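Local coordinates for periplasmic solute binding protein (Pectobacterium atrosepticum, PDB 4RY1) that probably binds a sugar in the periplasm and hands it to an ABC-type transporter, as a bacterial solute-binding protein of family 1, at residues 66-69 with 70-74; 79-82 with 83-86; 102-106 with 107-111. One frame throughout, in Å; residues are numbered along the deposited sequence. Where two conformers were deposited one is given.

Interaction 1 of 3, residues 66-69 with 70-74; sequences WNWL and PQFSR
Pro70 closes on Leu69 and Asn67 at the start of helix 69-74, a short helix with a wider pi-type turn at 70-74 that follows strand 61-64. The Pro70 ring lies against the backbone before it. Its CD sits 3.4 Å from Asn67 O and 3.7 Å from Leu69 CB. Proline has no N-H to give, so it suits the first turn of a helix. Gln71 does have one, and its N reaches Asn67 O through a bridging water. The Gln71 side chain runs out extended from the backbone, and its CD lies over one face of the Phe72 ring, offset toward the rim. Phe72 makes the first regular helical bond, with N 3.1 Å from Trp68 O and a nearly straight N-H (164°). Its CG points away from its own carbonyl carbon (chi1 -68°). This brings CD2 to 3.9 Å from Trp68 CB, and CE2 approaches the indole obliquely. Beyond this pair the Trp68 indole meets Trp10 and helix 45-55. Ser73 and Arg74 share one acceptor, Leu69 O. Ser73 N lies 2.7 Å from it with a bent approach (144°), as the fourth residue on. Arg74 N, the fifth residue on, lies 3.0 Å from it and makes the wide turn. The two donors come from opposite faces of the carbonyl plane. This buried oxygen is thus doubly satisfied. The hydroxyl of Ser73 faces the side-chain amide of Gln109, and the guanidinium of Arg74 forms a salt bridge with Glu190. Leu69 lies inside the fold and touches Leu289 of strand 284-292. One of its branches also turns back to the helix, where CD2 stands 3.6 Å from Ser73 OG.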
ATOM      1  N   TRP A  66       0.491  -4.790  -7.285  1.00 11.95           N
ATOM      2  CA  TRP A  66      -0.804  -5.171  -7.880  1.00 12.93           C
ATOM      3  C   TRP A  66      -1.323  -4.131  -8.871  1.00 11.97           C
ATOM      4  O   TRP A  66      -1.904  -4.459  -9.915  1.00 13.49           O
ATOM      5  CB  TRP A  66      -1.809  -5.431  -6.758  1.00 17.43           C
ATOM      6  CG  TRP A  66      -3.242  -5.505  -7.140  1.00 14.40           C
ATOM      7  CD1 TRP A  66      -3.906  -6.583  -7.637  1.00 15.50           C
ATOM      8  CD2 TRP A  66      -4.202  -4.469  -6.980  1.00 14.63           C
ATOM      9  NE1 TRP A  66      -5.231  -6.264  -7.821  1.00 16.81           N
ATOM     10  CE2 TRP A  66      -5.431  -4.974  -7.406  1.00 15.12           C
ATOM     11  CE3 TRP A  66      -4.138  -3.155  -6.502  1.00 18.20           C
ATOM     12  CZ2 TRP A  66      -6.590  -4.216  -7.367  1.00 19.18           C
ATOM     13  CZ3 TRP A  66      -5.287  -2.411  -6.462  1.00 18.57           C
ATOM     14  CH2 TRP A  66      -6.492  -2.942  -6.891  1.00 20.42           C
ATOM     15  N   ASN A  67      -1.111  -2.874  -8.549  1.00 12.85           N
ATOM     16  CA  ASN A  67      -1.615  -1.794  -9.388  1.00 14.53           C
ATOM     17  C   ASN A  67      -0.813  -1.584 -10.659  1.00 14.33           C
ATOM     18  O   ASN A  67      -1.178  -0.716 -11.467  1.00 15.85           O
ATOM     19  CB  ASN A  67      -1.705  -0.531  -8.555  1.00 18.65           C
ATOM     20  CG  ASN A  67      -0.495  -0.324  -7.710  1.00 22.03           C
ATOM     21  OD1 ASN A  67      -0.235  -1.095  -6.752  1.00 24.09           O
ATOM     22  ND2 ASN A  67       0.256   0.687  -8.024  1.00 23.47           N
ATOM     23  N   TRP A  68       0.220  -2.406 -10.867  1.00 12.96           N
ATOM     24  CA  TRP A  68       0.961  -2.424 -12.136  1.00 11.96           C
ATOM     25  C   TRP A  68       0.381  -3.410 -13.133  1.00 12.68           C
ATOM     26  O   TRP A  68       0.802  -3.432 -14.303  1.00 14.21           O
ATOM     27  CB  TRP A  68       2.444  -2.728 -11.957  1.00 12.89           C
ATOM     28  CG  TRP A  68       3.165  -1.807 -11.038  1.00 12.46           C
ATOM     29  CD1 TRP A  68       2.740  -0.601 -10.534  1.00 14.38           C
ATOM     30  CD2 TRP A  68       4.442  -2.050 -10.469  1.00 12.74           C
ATOM     31  NE1 TRP A  68       3.683  -0.089  -9.694  1.00 15.76           N
ATOM     32  CE2 TRP A  68       4.752  -0.946  -9.653  1.00 13.34           C
ATOM     33  CE3 TRP A  68       5.381  -3.086 -10.595  1.00 13.04           C
ATOM     34  CZ2 TRP A  68       5.943  -0.864  -8.931  1.00 15.38           C
ATOM     35  CZ3 TRP A  68       6.575  -2.989  -9.887  1.00 13.63           C
ATOM     36  CH2 TRP A  68       6.833  -1.900  -9.057  1.00 14.92           C
ATOM     37  N   LEU A  69      -0.580  -4.216 -12.714  1.00 12.76           N
ATOM     38  CA  LEU A  69      -1.165  -5.195 -13.623  1.00 13.82           C
ATOM     39  C   LEU A  69      -1.892  -4.559 -14.824  1.00 13.91           C
ATOM     40  O   LEU A  69      -1.843  -5.117 -15.921  1.00 13.56           O
ATOM     41  CB  LEU A  69      -2.046  -6.211 -12.901  1.00 14.96           C
ATOM     42  CG  LEU A  69      -1.302  -7.196 -12.005  1.00 14.22           C
ATOM     43  CD1 LEU A  69      -2.296  -8.153 -11.367  1.00 16.23           C
ATOM     44  CD2 LEU A  69      -0.249  -7.980 -12.772  1.00 14.05           C
ATOM     45  N   PRO A  70      -2.559  -3.393 -14.646  1.00 13.42           N
ATOM     46  CA  PRO A  70      -3.113  -2.784 -15.889  1.00 14.49           C
ATOM     47  C   PRO A  70      -2.061  -2.486 -16.964  1.00 15.36           C
ATOM     48  O   PRO A  70      -2.240  -2.843 -18.130  1.00 15.93           O
ATOM     49  CB  PRO A  70      -3.823  -1.533 -15.374  1.00 14.53           C
ATOM     50  CG  PRO A  70      -4.240  -1.951 -13.996  1.00 14.07           C
ATOM     51  CD  PRO A  70      -3.060  -2.705 -13.444  1.00 15.21           C
ATOM     52  N   GLN A  71      -0.946  -1.911 -16.559  1.00 14.32           N
ATOM     53  CA  GLN A  71       0.144  -1.587 -17.488  1.00 15.36           C
ATOM     54  C   GLN A  71       0.704  -2.834 -18.154  1.00 15.34           C
ATOM     55  O   GLN A  71       0.875  -2.888 -19.371  1.00 18.05           O
ATOM     56  CB  GLN A  71       1.275  -0.842 -16.767  1.00 18.32           C
ATOM     57  CG  GLN A  71       2.510  -0.671 -17.641  1.00 20.38           C
ATOM     58  CD  GLN A  71       3.636   0.145 -17.010  1.00 19.18           C
ATOM     59  OE1 GLN A  71       3.496   0.726 -15.907  1.00 22.48           O
ATOM     60  NE2 GLN A  71       4.776   0.193 -17.718  1.00 20.77           N
ATOM     61  N   PHE A  72       1.046  -3.826 -17.344  1.00 14.40           N
ATOM     62  CA  PHE A  72       1.779  -4.988 -17.849  1.00 12.52           C
ATOM     63  C   PHE A  72       0.923  -6.121 -18.403  1.00 14.35           C
ATOM     64  O   PHE A  72       1.411  -6.940 -19.209  1.00 16.94           O
ATOM     65  CB  PHE A  72       2.718  -5.520 -16.758  1.00 13.51           C
ATOM     66  CG  PHE A  72       3.855  -4.583 -16.423  1.00 12.88           C
ATOM     67  CD1 PHE A  72       4.666  -4.072 -17.423  1.00 14.68           C
ATOM     68  CD2 PHE A  72       4.103  -4.203 -15.109  1.00 13.79           C
ATOM     69  CE1 PHE A  72       5.705  -3.209 -17.122  1.00 16.20           C
ATOM     70  CE2 PHE A  72       5.144  -3.358 -14.791  1.00 16.17           C
ATOM     71  CZ  PHE A  72       5.947  -2.849 -15.813  1.00 15.09           C
ATOM     72  N   SER A  73      -0.315  -6.223 -17.918  1.00 14.14           N
ATOM     73  CA  SER A  73      -1.177  -7.368 -18.236  1.00 14.50           C
ATOM     74  C   SER A  73      -2.490  -7.023 -18.938  1.00 15.16           C
ATOM     75  O   SER A  73      -2.831  -7.652 -19.921  1.00 18.87           O
ATOM     76  CB  SER A  73      -1.471  -8.178 -16.967  1.00 14.35           C
ATOM     77  OG  SER A  73      -0.265  -8.640 -16.361  1.00 16.26           O
ATOM     78  N   ARG A  74      -3.249  -6.065 -18.427  1.00 16.60           N
ATOM     79  CA  ARG A  74      -4.493  -5.689 -19.114  1.00 19.22           C
ATOM     80  C   ARG A  74      -4.191  -5.057 -20.467  1.00 20.39           C
ATOM     81  O   ARG A  74      -4.826  -5.363 -21.471  1.00 27.66           O
ATOM     82  CB  ARG A  74      -5.308  -4.713 -18.287  1.00 17.65           C
ATOM     83  CG  ARG A  74      -5.741  -5.244 -16.944  1.00 17.67           C
ATOM     84  CD  ARG A  74      -6.804  -4.350 -16.354  1.00 17.64           C
ATOM     85  NE  ARG A  74      -7.084  -4.689 -14.965  1.00 15.97           N
ATOM     86  CZ  ARG A  74      -8.133  -4.251 -14.278  1.00 17.37           C
ATOM     87  NH1 ARG A  74      -9.038  -3.465 -14.862  1.00 18.58           N
ATOM     88  NH2 ARG A  74      -8.284  -4.591 -13.001  1.00 18.19           N
TER
HETATM   89  O   HOH W   1      -0.704  -0.135 -14.172  1.00 16.85           O

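Interaction 2 of 3, residues 79-82 with 83-86; sequences FYDL and NKQK
Asp81 OD1 is gripped by two backbone N-H groups, Asn83 N at 3.1 Å and Leu108 N of strand 107-123. The first bond closes an Asx turn at the start of the 3-10 segment 82-84. Asn83 N comes from well above the carboxylate plane. CG of Asp81 stands opposite its own backbone N (chi1 -180°), which carries the carboxylate forward to this N-H. The main chain then turns tightly. Lys84 N bonds to Asp81 O at 2.9 Å, and Gln85 N bonds to Leu82 O at the same distance. Each donor sits above its carbonyl plane, as is usual for the tight i to i+3 bonds of a 3-10 turn. Gln85 is also the N-cap residue of helix 86-89. Lys84 runs back extended along the turn, and its NZ shares a water with Asp81 N. Its charge probably feels the Asp81 carboxylate only at a distance, since NZ and OD2 are 5.8 Å apart. Tyr80 packs across the far end of the turn. Its ring slants against the Lys84 aliphatic chain, with OH 3.5 Å from Lys84 CB. The Leu82 side chain packs on Met306 and Ile292, joining the turn to helix 299-310 and strand 284-292. Gln85 bends at its second torsion (chi2 -67°), and its CG meets the edge of the Tyr80 ring, 3.7 Å from CE2.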
ATOM      1  N   PHE A  79       2.121 -11.672 -17.955  1.00 13.63           N
ATOM      2  CA  PHE A  79       3.127 -12.516 -17.362  1.00 13.28           C
ATOM      3  C   PHE A  79       2.829 -13.987 -17.643  1.00 14.22           C
ATOM      4  O   PHE A  79       1.766 -14.351 -18.206  1.00 15.53           O
ATOM      5  CB  PHE A  79       3.225 -12.199 -15.867  1.00 13.31           C
ATOM      6  CG  PHE A  79       3.711 -10.800 -15.589  1.00 12.24           C
ATOM      7  CD1 PHE A  79       5.005 -10.406 -15.933  1.00 14.87           C
ATOM      8  CD2 PHE A  79       2.871  -9.846 -15.047  1.00 14.14           C
ATOM      9  CE1 PHE A  79       5.448  -9.120 -15.708  1.00 15.08           C
ATOM     10  CE2 PHE A  79       3.329  -8.554 -14.810  1.00 14.56           C
ATOM     11  CZ  PHE A  79       4.620  -8.195 -15.134  1.00 14.64           C
ATOM     12  N   TYR A  80       3.768 -14.848 -17.261  1.00 12.28           N
ATOM     13  CA  TYR A  80       3.518 -16.271 -17.335  1.00 13.52           C
ATOM     14  C   TYR A  80       2.295 -16.635 -16.481  1.00 14.24           C
ATOM     15  O   TYR A  80       2.192 -16.218 -15.315  1.00 15.02           O
ATOM     16  CB  TYR A  80       4.753 -17.028 -16.887  1.00 13.27           C
ATOM     17  CG  TYR A  80       4.629 -18.530 -16.900  1.00 12.80           C
ATOM     18  CD1 TYR A  80       5.038 -19.265 -18.007  1.00 15.36           C
ATOM     19  CD2 TYR A  80       4.179 -19.233 -15.772  1.00 15.24           C
ATOM     20  CE1 TYR A  80       4.969 -20.648 -18.018  1.00 15.76           C
ATOM     21  CE2 TYR A  80       4.094 -20.603 -15.783  1.00 15.87           C
ATOM     22  CZ  TYR A  80       4.502 -21.312 -16.903  1.00 16.01           C
ATOM     23  OH  TYR A  80       4.426 -22.687 -16.849  1.00 17.99           O
ATOM     24  N   ASP A  81       1.395 -17.421 -17.054  1.00 14.19           N
ATOM     25  CA  ASP A  81       0.159 -17.797 -16.365  1.00 13.53           C
ATOM     26  C   ASP A  81       0.442 -18.804 -15.250  1.00 14.11           C
ATOM     27  O   ASP A  81       0.701 -19.990 -15.493  1.00 14.14           O
ATOM     28  CB  ASP A  81      -0.824 -18.378 -17.370  1.00 14.20           C
ATOM     29  CG  ASP A  81      -2.138 -18.796 -16.764  1.00 16.02           C
ATOM     30  OD1 ASP A  81      -2.380 -18.591 -15.554  1.00 15.32           O
ATOM     31  OD2 ASP A  81      -2.941 -19.370 -17.546  1.00 19.77           O
ATOM     32  N   LEU A  82       0.361 -18.325 -14.009  1.00 12.76           N
ATOM     33  CA  LEU A  82       0.698 -19.164 -12.847  1.00 12.85           C
ATOM     34  C   LEU A  82      -0.234 -20.354 -12.622  1.00 13.82           C
ATOM     35  O   LEU A  82       0.142 -21.299 -11.939  1.00 14.86           O
ATOM     36  CB  LEU A  82       0.758 -18.338 -11.574  1.00 12.91           C
ATOM     37  CG  LEU A  82       1.792 -17.207 -11.555  1.00 12.28           C
ATOM     38  CD1 LEU A  82       1.766 -16.538 -10.193  1.00 12.54           C
ATOM     39  CD2 LEU A  82       3.204 -17.678 -11.838  1.00 13.01           C
ATOM     40  N   ASN A  83      -1.422 -20.334 -13.230  1.00 13.43           N
ATOM     41  CA  ASN A  83      -2.272 -21.527 -13.193  1.00 13.98           C
ATOM     42  C   ASN A  83      -1.584 -22.732 -13.834  1.00 16.39           C
ATOM     43  O   ASN A  83      -1.916 -23.861 -13.502  1.00 18.90           O
ATOM     44  CB  ASN A  83      -3.655 -21.299 -13.841  1.00 15.94           C
ATOM     45  CG  ASN A  83      -4.491 -20.242 -13.131  1.00 15.33           C
ATOM     46  OD1 ASN A  83      -5.169 -19.401 -13.778  1.00 19.42           O
ATOM     47  ND2 ASN A  83      -4.498 -20.295 -11.827  1.00 16.03           N
ATOM     48  N   LYS A  84      -0.631 -22.487 -14.738  1.00 15.67           N
ATOM     49  CA  LYS A  84       0.179 -23.567 -15.334  1.00 15.75           C
ATOM     50  C   LYS A  84       1.118 -24.268 -14.345  1.00 17.52           C
ATOM     51  O   LYS A  84       1.633 -25.340 -14.640  1.00 20.33           O
ATOM     52  CB  LYS A  84       0.985 -23.047 -16.523  1.00 17.18           C
ATOM     53  CG  LYS A  84       0.130 -22.580 -17.670  1.00 22.38           C
ATOM     54  CD  LYS A  84       1.049 -21.993 -18.720  1.00 28.27           C
ATOM     55  CE  LYS A  84       0.356 -21.552 -19.980  1.00 29.96           C
ATOM     56  NZ  LYS A  84       1.452 -21.145 -20.901  1.00 37.33           N
ATOM     57  N   GLN A  85       1.338 -23.649 -13.184  1.00 16.43           N
ATOM     58  CA  GLN A  85       2.177 -24.224 -12.133  1.00 17.33           C
ATOM     59  C   GLN A  85       1.398 -24.374 -10.840  1.00 18.46           C
ATOM     60  O   GLN A  85       1.950 -24.261  -9.744  1.00 17.83           O
ATOM     61  CB  GLN A  85       3.418 -23.367 -11.927  1.00 17.36           C
ATOM     62  CG  GLN A  85       4.284 -23.268 -13.171  1.00 17.13           C
ATOM     63  CD  GLN A  85       4.972 -24.562 -13.605  1.00 19.75           C
ATOM     64  OE1 GLN A  85       5.410 -24.667 -14.761  1.00 24.47           O
ATOM     65  NE2 GLN A  85       5.102 -25.522 -12.708  1.00 22.22           N
ATOM     66  N   LYS A  86       0.103 -24.649 -10.976  1.00 19.14           N
ATOM     67  CA  LYS A  86      -0.784 -24.797  -9.816  1.00 21.39           C
ATOM     68  C   LYS A  86      -0.229 -25.746  -8.750  1.00 19.61           C
ATOM     69  O   LYS A  86      -0.294 -25.448  -7.552  1.00 21.77           O
ATOM     70  CB  LYS A  86      -2.187 -25.254 -10.245  1.00 35.45           C
ATOM     71  CG  LYS A  86      -3.032 -25.698  -9.058  1.00 72.35           C
ATOM     72  CD  LYS A  86      -4.530 -25.598  -9.282  1.00 84.43           C
ATOM     73  CE  LYS A  86      -5.212 -24.981  -8.063  1.00137.85           C
ATOM     74  NZ  LYS A  86      -6.032 -23.779  -8.387  1.00 93.83           N
TER
HETATM   75  O   HOH W   2       1.768 -18.292 -19.851  1.00 18.95           O

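Interaction 3 of 3, residues 102-106 with 107-111; sequences ADVKG and KLQGL
A beta hairpin with a two-residue loop pairs Val104 with Lys107 through a type I' turn. The two residues exchange both backbone bonds. Val104 N reaches Lys107 O at 3.0 Å, almost straight (177°). Lys107 N reaches Val104 O at the same length, but from above the carbonyl plane. Lys105 and Gly106 form the turn, both with positive phi, and glycine takes the second of these two positions. Asp103 holds the turn by an Asx motif: its OD2 takes the N-H of Gly106 at 3.0 Å, on the syn side, 19° out of the carboxylate plane. The hairpin starts strand 107-123, a long strand of the mixed sheet in this solute-binding fold, where it pairs antiparallel with 284-292. Strand 103-104 pairs with the start of strand 107-123. Asp103 and Leu108 form the non-hydrogen-bonded pair. One residue further out, Gln109 N bonds to Ala102 O at 2.9 Å. Apolar atoms fill in on either side of this bond. Val104 CG2 lies 3.7 Å from Gln109 CG, and helix 69-74 covers this side through Ser73 and Leu69. Leu108 CD1 meets Ala102 CB at 3.8 Å. A water bridges Lys105 O and Lys107 NZ over the turn. Ala102 CB presses close to Gly110 O, at 3.2 Å, and that buried oxygen has no polar partner in the model.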
ATOM      1  N   ALA A 102      -5.391 -11.020  -8.721  1.00 14.56           N
ATOM      2  CA  ALA A 102      -4.281 -11.036  -9.701  1.00 14.81           C
ATOM      3  C   ALA A 102      -4.627 -11.727 -11.019  1.00 12.74           C
ATOM      4  O   ALA A 102      -3.753 -11.925 -11.870  1.00 14.76           O
ATOM      5  CB  ALA A 102      -3.039 -11.669  -9.088  1.00 17.00           C
ATOM      6  N   ASP A 103      -5.900 -12.085 -11.180  1.00 13.56           N
ATOM      7  CA  ASP A 103      -6.376 -12.689 -12.418  1.00 14.71           C
ATOM      8  C   ASP A 103      -6.614 -11.604 -13.452  1.00 13.89           C
ATOM      9  O   ASP A 103      -7.149 -10.569 -13.141  1.00 15.71           O
ATOM     10  CB  ASP A 103      -7.697 -13.422 -12.207  1.00 16.62           C
ATOM     11  CG  ASP A 103      -8.195 -14.070 -13.463  1.00 18.40           C
ATOM     12  OD1 ASP A 103      -7.622 -15.106 -13.829  1.00 20.72           O
ATOM     13  OD2 ASP A 103      -9.128 -13.530 -14.105  1.00 19.72           O
ATOM     14  N   VAL A 104      -6.195 -11.879 -14.681  1.00 13.16           N
ATOM     15  CA  VAL A 104      -6.575 -11.080 -15.852  1.00 14.10           C
ATOM     16  C   VAL A 104      -7.080 -12.061 -16.898  1.00 14.54           C
ATOM     17  O   VAL A 104      -6.326 -12.883 -17.418  1.00 15.01           O
ATOM     18  CB  VAL A 104      -5.447 -10.191 -16.423  1.00 13.94           C
ATOM     19  CG1 VAL A 104      -5.907  -9.460 -17.690  1.00 15.91           C
ATOM     20  CG2 VAL A 104      -4.983  -9.182 -15.384  1.00 16.17           C
ATOM     21  N   LYS A 105      -8.366 -11.941 -17.198  1.00 16.18           N
ATOM     22  CA  LYS A 105      -9.024 -12.773 -18.216  0.50 18.28           C
ATOM     23  C   LYS A 105      -8.774 -14.266 -18.045  1.00 15.68           C
ATOM     24  O   LYS A 105      -8.584 -15.002 -19.020  1.00 17.97           O
ATOM     25  CB  LYS A 105      -8.618 -12.300 -19.599  0.50 20.47           C
ATOM     26  CG  LYS A 105      -9.118 -10.888 -19.840  0.50 24.53           C
ATOM     27  CD  LYS A 105      -9.415 -10.661 -21.303  0.50 30.66           C
ATOM     28  CE  LYS A 105      -8.312  -9.884 -21.983  0.50 16.41           C
ATOM     29  NZ  LYS A 105      -8.586  -8.425 -21.754  0.50 22.52           N
ATOM     30  N   GLY A 106      -8.792 -14.710 -16.794  1.00 15.82           N
ATOM     31  CA  GLY A 106      -8.624 -16.129 -16.498  1.00 17.40           C
ATOM     32  C   GLY A 106      -7.204 -16.604 -16.250  1.00 17.76           C
ATOM     33  O   GLY A 106      -7.023 -17.718 -15.777  1.00 20.53           O
ATOM     34  N   LYS A 107      -6.210 -15.762 -16.560  1.00 14.65           N
ATOM     35  CA  LYS A 107      -4.802 -16.113 -16.397  1.00 16.03           C
ATOM     36  C   LYS A 107      -4.243 -15.430 -15.153  1.00 14.27           C
ATOM     37  O   LYS A 107      -4.387 -14.225 -14.977  1.00 15.18           O
ATOM     38  CB  LYS A 107      -4.022 -15.666 -17.610  1.00 17.63           C
ATOM     39  CG  LYS A 107      -4.508 -16.343 -18.884  1.00 20.81           C
ATOM     40  CD  LYS A 107      -3.563 -16.129 -20.036  1.00 26.93           C
ATOM     41  CE  LYS A 107      -4.032 -16.863 -21.288  1.00 44.87           C
ATOM     42  NZ  LYS A 107      -5.130 -16.125 -21.964  1.00 39.37           N
ATOM     43  N   LEU A 108      -3.643 -16.222 -14.273  1.00 14.29           N
ATOM     44  CA  LEU A 108      -3.131 -15.692 -13.002  1.00 13.36           C
ATOM     45  C   LEU A 108      -1.792 -14.995 -13.212  1.00 11.70           C
ATOM     46  O   LEU A 108      -0.806 -15.633 -13.560  1.00 14.50           O
ATOM     47  CB  LEU A 108      -3.027 -16.810 -11.971  1.00 13.59           C
ATOM     48  CG  LEU A 108      -2.555 -16.385 -10.577  1.00 14.17           C
ATOM     49  CD1 LEU A 108      -3.478 -15.355  -9.955  1.00 14.79           C
ATOM     50  CD2 LEU A 108      -2.437 -17.595  -9.671  1.00 15.25           C
ATOM     51  N   GLN A 109      -1.760 -13.684 -13.012  1.00 12.35           N
ATOM     52  CA  GLN A 109      -0.608 -12.868 -13.392  1.00 11.88           C
ATOM     53  C   GLN A 109       0.501 -12.824 -12.345  1.00 10.63           C
ATOM     54  O   GLN A 109       1.636 -12.484 -12.661  1.00 12.35           O
ATOM     55  CB  GLN A 109      -1.058 -11.429 -13.698  1.00 12.45           C
ATOM     56  CG  GLN A 109      -2.077 -11.325 -14.825  1.00 14.05           C
ATOM     57  CD  GLN A 109      -1.542 -11.936 -16.103  1.00 13.42           C
ATOM     58  OE1 GLN A 109      -2.095 -12.924 -16.639  1.00 17.85           O
ATOM     59  NE2 GLN A 109      -0.467 -11.382 -16.588  1.00 11.36           N
ATOM     60  N   GLY A 110       0.146 -13.105 -11.097  1.00 12.27           N
ATOM     61  CA  GLY A 110       1.085 -12.994  -9.992  1.00 11.02           C
ATOM     62  C   GLY A 110       0.502 -13.648  -8.758  1.00 11.98           C
ATOM     63  O   GLY A 110      -0.699 -13.842  -8.668  1.00 13.59           O
ATOM     64  N   LEU A 111       1.373 -14.004  -7.821  1.00 10.99           N
ATOM     65  CA  LEU A 111       0.956 -14.671  -6.601  1.00 11.86           C
ATOM     66  C   LEU A 111       1.096 -13.653  -5.441  1.00 10.57           C
ATOM     67  O   LEU A 111       2.205 -13.193  -5.148  1.00 11.05           O
ATOM     68  CB  LEU A 111       1.834 -15.877  -6.328  1.00 12.43           C
ATOM     69  CG  LEU A 111       1.500 -16.755  -5.132  1.00 14.45           C
ATOM     70  CD1 LEU A 111       0.027 -17.171  -5.104  1.00 16.42           C
ATOM     71  CD2 LEU A 111       2.427 -17.977  -5.161  1.00 16.13           C
TER
HETATM   72  O   HOH W   3      -7.597 -17.322 -20.328  1.00 23.51           O

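The three contacts cluster on one side of the chain's centre. Interaction 3 lies between the others, its centre about 10 Å from that of interaction 1 and about 8 Å from that of interaction 2. Leu108 N and O both pair with residues 79-82; its O is 3.0 Å from Leu82 N. Gln109 joins the hairpin to helix 69-74, with its CB 3.7 Å from Leu69 CD2. Interactions 1 and 2 meet through Phe79, whose CE2 lies 3.7 Å from Phe72 CB. A glycerol, probably from the crystallisation liquor, sits about 4 Å from the Asn67 side chain in interaction 1. It may mark a pocket there, but it does not identify the natural ligand.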